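Local coordinates for protein chitinase (Chromobacterium violaceum, PDB 4TXG) that probably binds chitin and hydrolyses its glycosidic bonds as a family 18 chitinase, at residues Thr348-Leu353 / Gly361-Ile366; Thr441-His446 / Gly728-Asp733; Ala533-Ala538 / Gln619-Ile624; Phe713-Val718 / Val753-Val758. All coordinates share one frame; numbering follows the deposited sequence.

Along the chain, interaction 1 closes before the others open. Interaction 3 then falls between the two segments of interaction 2, and the segments of interactions 2 and 4 alternate. Interaction 1 lies in the catalytic barrel, between helix 338-360 and parallel strand 365-371. Interaction 2 joins barrel helix 441-448 to the loop ahead of strand 734-740, so it couples the barrel to the C-terminal beta domain, whose two sheets interaction 4 brings together. Interaction 3 ties the loop after helix 522-530 to strand 621-624, which pairs with 609-612. Centres of interactions 2 and 4 are 24 Å apart, those of interactions 3 and 4 60 Å, on opposite sides of the chain's centre. The set therefore samples the barrel's helix-strand layer, domain junction, peripheral hairpin and beta-domain sheet packing.

Interaction 1 (Thr348-Leu353 / Gly361-Ile366); sequences TLRDRL and GRYYQI
I366 reaches the helix with its CD1, which sits 3.3 Å from the backbone N of R350 and 3.8 Å from CB of L349. CG1 of I366 is anti to its own carbonyl carbon (chi1 -52°), and CD1 continues from it in an extended chain. The same CD1 lies 4.0 Å above the guanidinium plane of R350, over its centre, so an apolar methyl covers one face of the charged group. At the guanidinium edge, NH1 of R350 gives a weak hydrogen bond to O of Y364 (3.1 Å, 130° at the hydrogen). Bends at chi2 and chi3 fold the arginine chain; salt bridges from NH2 to D390 and from NE to D354 hold it, and D390 is also hydrogen-bonded to the Y363 hydroxyl. L353 adds a second contact: CD1 presses tightly on CG1 of I366 at 3.5 Å, while CD2 meets CB of Y364 at 4.0 Å, the side chains of L353 and Y364 crossing at about a right angle. A water bridges N of Y364 and, weakly, O of L353. All touching residues are buried. A helix followed by a parallel strand that packs back against it is the alpha/beta unit of the TIM barrel, the fold of family 18 hydrolases.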
loop_
_atom_site.group_PDB
_atom_site.type_symbol
_atom_site.label_atom_id
_atom_site.label_comp_id
_atom_site.label_asym_id
_atom_site.label_seq_id
_atom_site.Cartn_x
_atom_site.Cartn_y
_atom_site.Cartn_z
ATOM N N THR A 348 15.447 -7.465 8.775
ATOM C CA THR A 348 16.838 -7.044 8.672
ATOM C C THR A 348 16.943 -5.545 8.416
ATOM O O THR A 348 17.796 -4.857 8.983
ATOM C CB THR A 348 17.573 -7.815 7.560
ATOM O OG1 THR A 348 17.434 -9.222 7.794
ATOM C CG2 THR A 348 19.069 -7.465 7.554
ATOM N N LEU A 349 16.075 -5.032 7.560
ATOM C CA LEU A 349 16.027 -3.598 7.310
ATOM C C LEU A 349 15.717 -2.830 8.598
ATOM O O LEU A 349 16.345 -1.811 8.887
ATOM C CB LEU A 349 14.985 -3.314 6.241
ATOM C CG LEU A 349 15.059 -2.111 5.310
ATOM C CD1 LEU A 349 16.447 -1.895 4.739
ATOM C CD2 LEU A 349 14.047 -2.391 4.194
ATOM N N ARG A 350 14.768 -3.346 9.375
ATOM C CA ARG A 350 14.392 -2.758 10.663
ATOM C C ARG A 350 15.586 -2.725 11.608
ATOM O O ARG A 350 15.871 -1.709 12.243
ATOM C CB ARG A 350 13.235 -3.546 11.293
ATOM C CG ARG A 350 12.819 -3.080 12.695
ATOM C CD ARG A 350 11.874 -1.872 12.630
ATOM N NE ARG A 350 12.584 -0.608 12.446
ATOM C CZ ARG A 350 12.040 0.485 11.915
ATOM N NH1 ARG A 350 12.760 1.600 11.814
ATOM N NH2 ARG A 350 10.775 0.461 11.483
ATOM N N ASP A 351 16.296 -3.844 11.677
ATOM C CA ASP A 351 17.483 -3.953 12.517
ATOM C C ASP A 351 18.562 -2.944 12.103
ATOM O O ASP A 351 19.114 -2.228 12.947
ATOM C CB ASP A 351 18.040 -5.379 12.453
ATOM C CG ASP A 351 19.291 -5.558 13.297
ATOM O OD1 ASP A 351 20.387 -5.198 12.823
ATOM O OD2 ASP A 351 19.173 -6.055 14.438
ATOM N N ARG A 352 18.866 -2.871 10.809
ATOM C CA ARG A 352 19.952 -2.002 10.368
ATOM C C ARG A 352 19.584 -0.536 10.530
ATOM O O ARG A 352 20.420 0.282 10.931
ATOM C CB ARG A 352 20.331 -2.267 8.906
ATOM C CG ARG A 352 20.845 -3.672 8.648
ATOM C CD ARG A 352 22.070 -4.023 9.482
ATOM N NE ARG A 352 22.590 -5.321 9.054
ATOM C CZ ARG A 352 22.153 -6.495 9.501
ATOM N NH1 ARG A 352 21.195 -6.558 10.423
ATOM N NH2 ARG A 352 22.677 -7.615 9.027
ATOM N N LEU A 353 18.336 -0.197 10.218
ATOM C CA LEU A 353 17.912 1.192 10.349
ATOM C C LEU A 353 17.779 1.605 11.820
ATOM O O LEU A 353 18.086 2.748 12.165
ATOM C CB LEU A 353 16.607 1.434 9.599
ATOM C CG LEU A 353 16.806 1.615 8.088
ATOM C CD1 LEU A 353 15.512 2.067 7.456
ATOM C CD2 LEU A 353 17.904 2.609 7.801
ATOM N N GLY A 361 21.512 9.541 16.013
ATOM C CA GLY A 361 20.669 10.396 16.828
ATOM C C GLY A 361 19.500 10.992 16.071
ATOM O O GLY A 361 19.028 12.078 16.405
ATOM N N ARG A 362 19.032 10.291 15.039
ATOM C CA ARG A 362 17.839 10.708 14.315
ATOM C C ARG A 362 17.149 9.457 13.793
ATOM O O ARG A 362 17.794 8.451 13.548
ATOM C CB ARG A 362 18.184 11.670 13.179
ATOM C CG ARG A 362 18.914 11.045 12.014
ATOM C CD ARG A 362 17.948 10.734 10.892
ATOM N NE ARG A 362 17.974 11.734 9.827
ATOM C CZ ARG A 362 16.906 12.058 9.106
ATOM N NH1 ARG A 362 16.995 12.973 8.143
ATOM N NH2 ARG A 362 15.742 11.465 9.364
ATOM N N TYR A 363 15.837 9.513 13.631
ATOM C CA TYR A 363 15.080 8.300 13.341
ATOM C C TYR A 363 14.920 8.039 11.843
ATOM O O TYR A 363 14.765 8.981 11.054
ATOM C CB TYR A 363 13.707 8.396 14.014
ATOM C CG TYR A 363 12.928 7.124 13.920
ATOM C CD1 TYR A 363 13.262 6.035 14.709
ATOM C CD2 TYR A 363 11.877 6.997 13.025
ATOM C CE1 TYR A 363 12.561 4.859 14.622
ATOM C CE2 TYR A 363 11.171 5.819 12.928
ATOM C CZ TYR A 363 11.515 4.758 13.735
ATOM O OH TYR A 363 10.830 3.573 13.661
ATOM N N TYR A 364 14.948 6.764 11.452
ATOM C CA TYR A 364 14.705 6.371 10.060
ATOM C C TYR A 364 13.476 5.476 9.964
ATOM O O TYR A 364 13.397 4.447 10.628
ATOM C CB TYR A 364 15.916 5.641 9.458
ATOM C CG TYR A 364 17.192 6.458 9.472
ATOM C CD1 TYR A 364 17.337 7.567 8.642
ATOM C CD2 TYR A 364 18.247 6.122 10.310
ATOM C CE1 TYR A 364 18.504 8.323 8.650
ATOM C CE2 TYR A 364 19.423 6.875 10.333
ATOM C CZ TYR A 364 19.542 7.972 9.501
ATOM O OH TYR A 364 20.705 8.721 9.514
ATOM N N GLN A 365 12.523 5.876 9.132
ATOM C CA GLN A 365 11.287 5.118 8.970
ATOM C C GLN A 365 11.418 4.032 7.900
ATOM O O GLN A 365 12.132 4.197 6.914
ATOM C CB GLN A 365 10.120 6.062 8.625
ATOM C CG GLN A 365 9.609 6.890 9.818
ATOM C CD GLN A 365 8.418 7.779 9.466
ATOM O OE1 GLN A 365 8.455 8.514 8.480
ATOM N NE2 GLN A 365 7.356 7.713 10.274
ATOM N N ILE A 366 10.735 2.912 8.113
ATOM C CA ILE A 366 10.524 1.941 7.036
ATOM C C ILE A 366 9.052 1.877 6.722
ATOM O O ILE A 366 8.230 1.622 7.609
ATOM C CB ILE A 366 10.995 0.537 7.403
ATOM C CG1 ILE A 366 12.426 0.574 7.894
ATOM C CG2 ILE A 366 10.859 -0.404 6.190
ATOM C CD1 ILE A 366 12.939 -0.776 8.260
HETATM O O HOH W 1 15.127 3.921 12.615
#

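Interaction 2 (Thr441-His446 / Gly728-Asp733); sequences TDWAYH and GGLKGD
D442 and L730 make the direct polar link between the helix and the loop: N of L730 donates to OD2 of D442 at 2.9 Å, nearly straight at 174°, and meets that oxygen from above the carboxylate plane. CG of D442 stands anti to its backbone N (chi1 -179°), on the side of the loop. Its other oxygen, OD1, accepts from NE1 of W591.

Water carries most of the remaining polar traffic. One molecule donates to OD1 of D442 and to O of L730, and lies 2.7 Å from NE2 of H446. A second donates to O of H446 and O of D733 and is also bonded to ND1 of H446. Both waters lie at the edge of the imidazole, in its plane, so each ring nitrogen has a bridge to the loop. A third lies between OH of Y445 and OD1 of D733.

Packing centres on L730 and H446, whose side chains slide past each other in opposite directions. CD1 of L730 lies 3.6 Å from CD2 of H446, approaching the ring obliquely. CD2 of Y445 covers one imidazole face, 3.7 Å above its plane and over its centre, and OD1 of D733 comes to 3.2 Å from CE1 of H446 at the ring edge.

G729, beside the aspartate, has a positive phi suited to glycine. The chemistry implies a hydrated, hydrogen-bonded junction between the catalytic barrel and the C-terminal beta domain, in which buried D442 is satisfied by direct bonds and water, and both ring nitrogens of H446 by water.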
loop_
_atom_site.group_PDB
_atom_site.type_symbol
_atom_site.label_atom_id
_atom_site.label_comp_id
_atom_site.label_asym_id
_atom_site.label_seq_id
_atom_site.Cartn_x
_atom_site.Cartn_y
_atom_site.Cartn_z
ATOM N N THR A 441 -11.539 -0.087 -1.233
ATOM C CA THR A 441 -10.640 0.540 -0.269
ATOM C C THR A 441 -10.980 0.159 1.168
ATOM O O THR A 441 -10.089 -0.138 1.974
ATOM C CB THR A 441 -10.701 2.073 -0.438
ATOM O OG1 THR A 441 -10.333 2.394 -1.787
ATOM C CG2 THR A 441 -9.752 2.789 0.529
ATOM N N ASP A 442 -12.273 0.143 1.470
ATOM C CA ASP A 442 -12.752 -0.155 2.821
ATOM C C ASP A 442 -12.331 -1.566 3.229
ATOM O O ASP A 442 -11.898 -1.777 4.372
ATOM C CB ASP A 442 -14.279 0.013 2.887
ATOM C CG ASP A 442 -14.854 -0.255 4.264
ATOM O OD1 ASP A 442 -14.926 0.682 5.093
ATOM O OD2 ASP A 442 -15.269 -1.408 4.515
ATOM N N TRP A 443 -12.421 -2.519 2.299
ATOM C CA TRP A 443 -12.071 -3.908 2.623
ATOM C C TRP A 443 -10.577 -4.006 2.906
ATOM O O TRP A 443 -10.153 -4.632 3.887
ATOM C CB TRP A 443 -12.461 -4.882 1.490
ATOM C CG TRP A 443 -12.077 -6.305 1.832
ATOM C CD1 TRP A 443 -12.846 -7.235 2.470
ATOM C CD2 TRP A 443 -10.809 -6.929 1.591
ATOM N NE1 TRP A 443 -12.138 -8.409 2.632
ATOM C CE2 TRP A 443 -10.884 -8.246 2.096
ATOM C CE3 TRP A 443 -9.619 -6.506 0.977
ATOM C CZ2 TRP A 443 -9.816 -9.143 2.020
ATOM C CZ3 TRP A 443 -8.548 -7.392 0.909
ATOM C CH2 TRP A 443 -8.655 -8.702 1.428
ATOM N N ALA A 444 -9.775 -3.378 2.047
ATOM C CA ALA A 444 -8.322 -3.415 2.199
ATOM C C ALA A 444 -7.872 -2.784 3.516
ATOM O O ALA A 444 -6.980 -3.299 4.186
ATOM C CB ALA A 444 -7.653 -2.716 1.021
ATOM N N TYR A 445 -8.464 -1.646 3.875
ATOM C CA TYR A 445 -8.160 -1.031 5.163
ATOM C C TYR A 445 -8.417 -2.028 6.295
ATOM O O TYR A 445 -7.587 -2.222 7.196
ATOM C CB TYR A 445 -9.002 0.232 5.372
ATOM C CG TYR A 445 -9.080 0.661 6.818
ATOM C CD1 TYR A 445 -7.992 1.269 7.448
ATOM C CD2 TYR A 445 -10.235 0.448 7.559
ATOM C CE1 TYR A 445 -8.060 1.652 8.777
ATOM C CE2 TYR A 445 -10.308 0.837 8.889
ATOM C CZ TYR A 445 -9.222 1.428 9.489
ATOM O OH TYR A 445 -9.300 1.800 10.820
ATOM N N HIS A 446 -9.573 -2.667 6.247
ATOM C CA HIS A 446 -9.944 -3.577 7.320
ATOM C C HIS A 446 -9.063 -4.818 7.343
ATOM O O HIS A 446 -8.801 -5.371 8.421
ATOM C CB HIS A 446 -11.424 -3.934 7.207
ATOM C CG HIS A 446 -12.306 -2.867 7.775
ATOM N ND1 HIS A 446 -12.300 -2.555 9.114
ATOM C CD2 HIS A 446 -13.154 -1.995 7.179
ATOM C CE1 HIS A 446 -13.142 -1.555 9.333
ATOM N NE2 HIS A 446 -13.677 -1.204 8.181
ATOM N N GLY A 728 -21.964 -0.429 1.589
ATOM C CA GLY A 728 -21.943 0.741 2.450
ATOM C C GLY A 728 -20.843 0.675 3.492
ATOM O O GLY A 728 -20.762 1.529 4.385
ATOM N N GLY A 729 -20.005 -0.353 3.389
ATOM C CA GLY A 729 -18.835 -0.496 4.244
ATOM C C GLY A 729 -18.961 -1.574 5.301
ATOM O O GLY A 729 -20.060 -1.902 5.734
ATOM N N LEU A 730 -17.826 -2.135 5.719
ATOM C CA LEU A 730 -17.817 -3.063 6.843
ATOM C C LEU A 730 -18.226 -2.313 8.114
ATOM O O LEU A 730 -17.857 -1.156 8.288
ATOM C CB LEU A 730 -16.434 -3.700 6.991
ATOM C CG LEU A 730 -16.132 -4.715 5.881
ATOM C CD1 LEU A 730 -14.618 -4.936 5.717
ATOM C CD2 LEU A 730 -16.848 -6.019 6.192
ATOM N N LYS A 731 -18.990 -2.963 8.994
ATOM C CA LYS A 731 -19.643 -2.252 10.094
ATOM C C LYS A 731 -18.840 -2.224 11.389
ATOM O O LYS A 731 -19.288 -1.658 12.391
ATOM C CB LYS A 731 -21.020 -2.863 10.366
ATOM C CG LYS A 731 -21.998 -2.706 9.211
ATOM C CD LYS A 731 -23.169 -3.666 9.380
ATOM C CE LYS A 731 -24.003 -3.770 8.108
ATOM N NZ LYS A 731 -24.918 -4.949 8.170
ATOM N N GLY A 732 -17.663 -2.834 11.374
ATOM C CA GLY A 732 -16.779 -2.827 12.525
ATOM C C GLY A 732 -15.385 -3.270 12.120
ATOM O O GLY A 732 -15.177 -3.696 10.985
ATOM N N ASP A 733 -14.438 -3.166 13.049
ATOM C CA ASP A 733 -13.046 -3.553 12.813
ATOM C C ASP A 733 -12.784 -5.052 13.000
ATOM O O ASP A 733 -12.046 -5.661 12.217
ATOM C CB ASP A 733 -12.108 -2.789 13.756
ATOM C CG ASP A 733 -12.022 -1.304 13.445
ATOM O OD1 ASP A 733 -12.440 -0.881 12.347
ATOM O OD2 ASP A 733 -11.502 -0.554 14.304
HETATM O O HOH W 2 -15.768 0.366 7.434
HETATM O O HOH W 3 -11.852 1.743 11.847
HETATM O O HOH W 4 -10.598 -4.320 10.376
#

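Interaction 3 (Ala533-Ala538 / Gln619-Ile624); sequences AGSYLA and QGEYFI
S535 meets the carboxylate of E621 with two donors. OG of S535 gives a short hydrogen bond to OE2 of E621 at 2.5 Å, reaching it on the syn side and 27° out of the carboxylate plane, while the backbone N of S535 donates to the syn lone pair of OE1 at 2.9 Å. OG lies between the backbone N and the carbonyl carbon of S535 (chi1 64°), within reach of the carboxylate that the backbone N also meets. A water adds a third link, accepting from N of G534 and donating to OE1. From outside the two segments, R615 forms a salt bridge with OE2.

Farther out, the Y536 ring slides past F623 with planes 29° apart and centroids 5.8 Å apart, offset with little face-on overlap; CD2 of Y536 is 3.7 Å from CD1 of F623. O of Y622 lies at the edge of the Y536 ring. The tyrosine hydroxyl is hydrogen-bonded to H524 and N527, and W523 packs edge-to-face with its ring.

The type I turn G534-L537 is thus fixed to strand 621-624 of a two-stranded hairpin. Three donors from turn and water, together with R615, should stabilise E621 as an anion, with aromatic packing beside it.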
loop_
_atom_site.group_PDB
_atom_site.type_symbol
_atom_site.label_atom_id
_atom_site.label_comp_id
_atom_site.label_asym_id
_atom_site.label_seq_id
_atom_site.Cartn_x
_atom_site.Cartn_y
_atom_site.Cartn_z
ATOM N N ALA A 533 -9.477 19.859 -25.522
ATOM C CA ALA A 533 -8.565 18.782 -25.915
ATOM C C ALA A 533 -7.252 18.835 -25.147
ATOM O O ALA A 533 -6.611 17.805 -24.933
ATOM C CB ALA A 533 -8.293 18.843 -27.414
ATOM N N GLY A 534 -6.856 20.040 -24.749
ATOM C CA GLY A 534 -5.592 20.248 -24.056
ATOM C C GLY A 534 -4.491 20.746 -24.981
ATOM O O GLY A 534 -4.118 20.068 -25.936
ATOM N N SER A 535 -3.963 21.930 -24.693
ATOM C CA SER A 535 -2.950 22.550 -25.551
ATOM C C SER A 535 -1.595 21.841 -25.467
ATOM O O SER A 535 -0.706 22.081 -26.288
ATOM C CB SER A 535 -2.775 24.023 -25.184
ATOM O OG SER A 535 -2.272 24.151 -23.866
ATOM N N TYR A 536 -1.453 20.980 -24.463
ATOM C CA TYR A 536 -0.226 20.232 -24.197
ATOM C C TYR A 536 -0.075 18.947 -25.023
ATOM O O TYR A 536 0.927 18.251 -24.895
ATOM C CB TYR A 536 -0.180 19.875 -22.701
ATOM C CG TYR A 536 -1.540 19.430 -22.198
ATOM C CD1 TYR A 536 -2.040 18.176 -22.521
ATOM C CD2 TYR A 536 -2.346 20.286 -21.451
ATOM C CE1 TYR A 536 -3.303 17.767 -22.104
ATOM C CE2 TYR A 536 -3.605 19.885 -21.015
ATOM C CZ TYR A 536 -4.079 18.627 -21.349
ATOM O OH TYR A 536 -5.329 18.232 -20.927
ATOM N N LEU A 537 -1.067 18.608 -25.843
ATOM C CA LEU A 537 -1.032 17.321 -26.543
ATOM C C LEU A 537 0.225 17.159 -27.392
ATOM O O LEU A 537 0.876 16.114 -27.354
ATOM C CB LEU A 537 -2.269 17.133 -27.424
ATOM C CG LEU A 537 -3.608 16.855 -26.738
ATOM C CD1 LEU A 537 -4.668 16.537 -27.787
ATOM C CD2 LEU A 537 -3.509 15.728 -25.683
ATOM N N ALA A 538 0.562 18.197 -28.153
ATOM C CA ALA A 538 1.724 18.146 -29.033
ATOM C C ALA A 538 3.005 17.923 -28.227
ATOM O O ALA A 538 3.912 17.216 -28.674
ATOM C CB ALA A 538 1.825 19.420 -29.866
ATOM N N GLN A 619 -7.816 31.482 -23.114
ATOM C CA GLN A 619 -9.144 30.886 -23.003
ATOM C C GLN A 619 -9.236 30.000 -21.761
ATOM O O GLN A 619 -10.309 29.840 -21.173
ATOM C CB GLN A 619 -9.478 30.077 -24.255
ATOM C CG GLN A 619 -9.576 30.918 -25.519
ATOM C CD GLN A 619 -9.814 30.084 -26.760
ATOM O OE1 GLN A 619 -9.267 28.990 -26.901
ATOM N NE2 GLN A 619 -10.637 30.596 -27.666
ATOM N N GLY A 620 -8.103 29.432 -21.364
ATOM C CA GLY A 620 -8.041 28.653 -20.142
ATOM C C GLY A 620 -8.190 27.160 -20.364
ATOM O O GLY A 620 -8.812 26.724 -21.337
ATOM N N GLU A 621 -7.608 26.386 -19.450
ATOM C CA GLU A 621 -7.735 24.929 -19.414
ATOM C C GLU A 621 -7.185 24.437 -18.084
ATOM O O GLU A 621 -6.506 25.186 -17.376
ATOM C CB GLU A 621 -6.982 24.267 -20.572
ATOM C CG GLU A 621 -5.460 24.354 -20.445
ATOM C CD GLU A 621 -4.730 23.843 -21.680
ATOM O OE1 GLU A 621 -5.404 23.500 -22.678
ATOM O OE2 GLU A 621 -3.479 23.795 -21.655
ATOM N N TYR A 622 -7.476 23.186 -17.738
ATOM C CA TYR A 622 -6.857 22.580 -16.569
ATOM C C TYR A 622 -5.435 22.131 -16.881
ATOM O O TYR A 622 -5.114 21.756 -18.004
ATOM C CB TYR A 622 -7.662 21.383 -16.064
ATOM C CG TYR A 622 -8.971 21.741 -15.406
ATOM C CD1 TYR A 622 -9.023 22.073 -14.059
ATOM C CD2 TYR A 622 -10.160 21.735 -16.132
ATOM C CE1 TYR A 622 -10.223 22.396 -13.445
ATOM C CE2 TYR A 622 -11.373 22.047 -15.524
ATOM C CZ TYR A 622 -11.393 22.379 -14.183
ATOM O OH TYR A 622 -12.582 22.702 -13.573
ATOM N N PHE A 623 -4.588 22.161 -15.866
ATOM C CA PHE A 623 -3.215 21.722 -16.026
ATOM C C PHE A 623 -2.729 21.341 -14.642
ATOM O O PHE A 623 -3.527 21.258 -13.701
ATOM C CB PHE A 623 -2.354 22.823 -16.661
ATOM C CG PHE A 623 -1.031 22.336 -17.219
ATOM C CD1 PHE A 623 -0.994 21.346 -18.191
ATOM C CD2 PHE A 623 0.164 22.879 -16.773
ATOM C CE1 PHE A 623 0.216 20.897 -18.707
ATOM C CE2 PHE A 623 1.377 22.445 -17.286
ATOM C CZ PHE A 623 1.400 21.451 -18.252
ATOM N N ILE A 624 -1.428 21.114 -14.526
ATOM C CA ILE A 624 -0.813 20.705 -13.276
ATOM C C ILE A 624 -1.150 21.677 -12.146
ATOM O O ILE A 624 -1.013 22.893 -12.304
ATOM C CB ILE A 624 0.714 20.618 -13.445
ATOM C CG1 ILE A 624 1.077 19.531 -14.462
ATOM C CG2 ILE A 624 1.394 20.401 -12.103
ATOM C CD1 ILE A 624 2.569 19.510 -14.823
HETATM O O HOH W 5 -7.561 23.064 -24.403
#

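Interaction 4 (Phe713-Val718 / Val753-Val758); sequences FGLKVV and VTLDVV
F713 and L715 face strand 753-758 without any hydrogen bond between the segments, their CA atoms lying 7.7 Å from that of L755 and 8.1 Å from that of V757, respectively, a spacing that fits packing through side chains.

The F713 ring lies against L755, whose CB makes a CH-pi contact 3.9 Å from the ring centroid and 18° off its normal, offset toward the CE1 and CD1 rim. CG of L755 falls between its backbone N and carbonyl carbon (chi1 52°), and the methyls CD1 and CD2 approach CG and CE2 of F713, each at 4.2 Å. At the ring edge, near its plane, CG2 of V753 approaches CZ at 4.2 Å, and O of T754 stands obliquely 3.9 Å from the same CZ.

L715 continues the apolar seam. Its CG is anti to the backbone N (chi1 -180°); the side chains of L715 and V757 cross at a slant, CD1 meeting CG1 at 3.9 Å, and CD1 of L715 also touches CD1 of L755.

F713 also touches V739 of strand 734-740, and L715 both V737 and V739, while strand 752-758 pairs with 678-683 in a different sheet. D709 accepts from the backbone N of both F713 and L715, which helps to fix this loop. A bound cesium ion lies about 4 Å from the F713 side chain. The contact therefore joins the two sheets of the C-terminal beta domain largely by apolar and CH-pi packing.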
loop_
_atom_site.group_PDB
_atom_site.type_symbol
_atom_site.label_atom_id
_atom_site.label_comp_id
_atom_site.label_asym_id
_atom_site.label_seq_id
_atom_site.Cartn_x
_atom_site.Cartn_y
_atom_site.Cartn_z
ATOM N N PHE A 713 -12.209 -28.454 18.070
ATOM C CA PHE A 713 -12.029 -27.558 19.226
ATOM C C PHE A 713 -13.241 -26.647 19.497
ATOM O O PHE A 713 -13.411 -26.143 20.606
ATOM C CB PHE A 713 -10.799 -26.658 19.026
ATOM C CG PHE A 713 -9.476 -27.329 19.284
ATOM C CD1 PHE A 713 -9.016 -28.337 18.448
ATOM C CD2 PHE A 713 -8.663 -26.907 20.334
ATOM C CE1 PHE A 713 -7.786 -28.948 18.677
ATOM C CE2 PHE A 713 -7.430 -27.515 20.573
ATOM C CZ PHE A 713 -6.994 -28.537 19.742
ATOM N N GLY A 714 -14.053 -26.393 18.477
ATOM C CA GLY A 714 -15.198 -25.511 18.644
ATOM C C GLY A 714 -14.894 -24.018 18.610
ATOM O O GLY A 714 -15.642 -23.216 19.171
ATOM N N LEU A 715 -13.799 -23.644 17.952
ATOM C CA LEU A 715 -13.473 -22.235 17.716
ATOM C C LEU A 715 -14.652 -21.510 17.079
ATOM O O LEU A 715 -15.257 -22.019 16.138
ATOM C CB LEU A 715 -12.235 -22.124 16.818
ATOM C CG LEU A 715 -11.703 -20.737 16.436
ATOM C CD1 LEU A 715 -10.191 -20.800 16.267
ATOM C CD2 LEU A 715 -12.346 -20.198 15.168
ATOM N N LYS A 716 -14.986 -20.326 17.585
ATOM C CA LYS A 716 -16.095 -19.571 17.008
ATOM C C LYS A 716 -15.999 -18.081 17.298
ATOM O O LYS A 716 -15.257 -17.649 18.178
ATOM C CB LYS A 716 -17.427 -20.102 17.533
ATOM C CG LYS A 716 -17.666 -19.820 19.004
ATOM C CD LYS A 716 -18.904 -20.559 19.492
ATOM C CE LYS A 716 -19.339 -20.094 20.873
ATOM N NZ LYS A 716 -18.238 -20.165 21.873
ATOM N N VAL A 717 -16.765 -17.293 16.554
ATOM C CA VAL A 717 -16.871 -15.868 16.829
ATOM C C VAL A 717 -17.790 -15.635 18.016
ATOM O O VAL A 717 -18.930 -16.112 18.025
ATOM C CB VAL A 717 -17.401 -15.110 15.596
ATOM C CG1 VAL A 717 -17.737 -13.657 15.946
ATOM C CG2 VAL A 717 -16.383 -15.196 14.468
ATOM N N VAL A 718 -17.301 -14.914 19.023
ATOM C CA VAL A 718 -18.118 -14.598 20.186
ATOM C C VAL A 718 -18.630 -13.164 20.128
ATOM O O VAL A 718 -19.554 -12.789 20.851
ATOM C CB VAL A 718 -17.348 -14.813 21.513
ATOM C CG1 VAL A 718 -17.190 -16.297 21.777
ATOM C CG2 VAL A 718 -15.987 -14.118 21.481
ATOM N N VAL A 753 0.305 -26.699 21.393
ATOM C CA VAL A 753 -0.821 -27.419 20.822
ATOM C C VAL A 753 -1.163 -26.747 19.496
ATOM O O VAL A 753 -0.980 -25.547 19.349
ATOM C CB VAL A 753 -2.045 -27.440 21.774
ATOM C CG1 VAL A 753 -2.588 -26.043 22.009
ATOM C CG2 VAL A 753 -3.127 -28.370 21.240
ATOM N N THR A 754 -1.617 -27.525 18.520
ATOM C CA THR A 754 -1.987 -26.956 17.229
ATOM C C THR A 754 -3.418 -27.313 16.859
ATOM O O THR A 754 -3.947 -28.351 17.274
ATOM C CB THR A 754 -1.070 -27.446 16.108
ATOM O OG1 THR A 754 -1.176 -28.874 16.013
ATOM C CG2 THR A 754 0.376 -27.063 16.378
ATOM N N LEU A 755 -4.043 -26.447 16.073
ATOM C CA LEU A 755 -5.357 -26.737 15.521
ATOM C C LEU A 755 -5.466 -26.124 14.139
ATOM O O LEU A 755 -4.884 -25.074 13.871
ATOM C CB LEU A 755 -6.475 -26.212 16.421
ATOM C CG LEU A 755 -6.422 -24.752 16.861
ATOM C CD1 LEU A 755 -7.837 -24.216 17.021
ATOM C CD2 LEU A 755 -5.657 -24.620 18.167
ATOM N N ASP A 756 -6.210 -26.789 13.266
ATOM C CA ASP A 756 -6.432 -26.273 11.929
ATOM C C ASP A 756 -7.630 -25.343 11.950
ATOM O O ASP A 756 -8.679 -25.694 12.475
ATOM C CB ASP A 756 -6.651 -27.414 10.943
ATOM C CG ASP A 756 -5.455 -28.346 10.868
ATOM O OD1 ASP A 756 -4.333 -27.852 10.628
ATOM O OD2 ASP A 756 -5.642 -29.566 11.061
ATOM N N VAL A 757 -7.469 -24.147 11.400
ATOM C CA VAL A 757 -8.582 -23.205 11.347
ATOM C C VAL A 757 -8.966 -23.008 9.900
ATOM O O VAL A 757 -8.204 -23.362 9.008
ATOM C CB VAL A 757 -8.234 -21.863 11.996
ATOM C CG1 VAL A 757 -7.778 -22.093 13.435
ATOM C CG2 VAL A 757 -7.153 -21.138 11.213
ATOM N N VAL A 758 -10.158 -22.479 9.655
ATOM C CA VAL A 758 -10.581 -22.204 8.283
ATOM C C VAL A 758 -11.306 -20.876 8.243
ATOM O O VAL A 758 -12.180 -20.617 9.075
ATOM C CB VAL A 758 -11.517 -23.294 7.715
ATOM C CG1 VAL A 758 -11.981 -22.926 6.314
ATOM C CG2 VAL A 758 -10.818 -24.599 7.659
#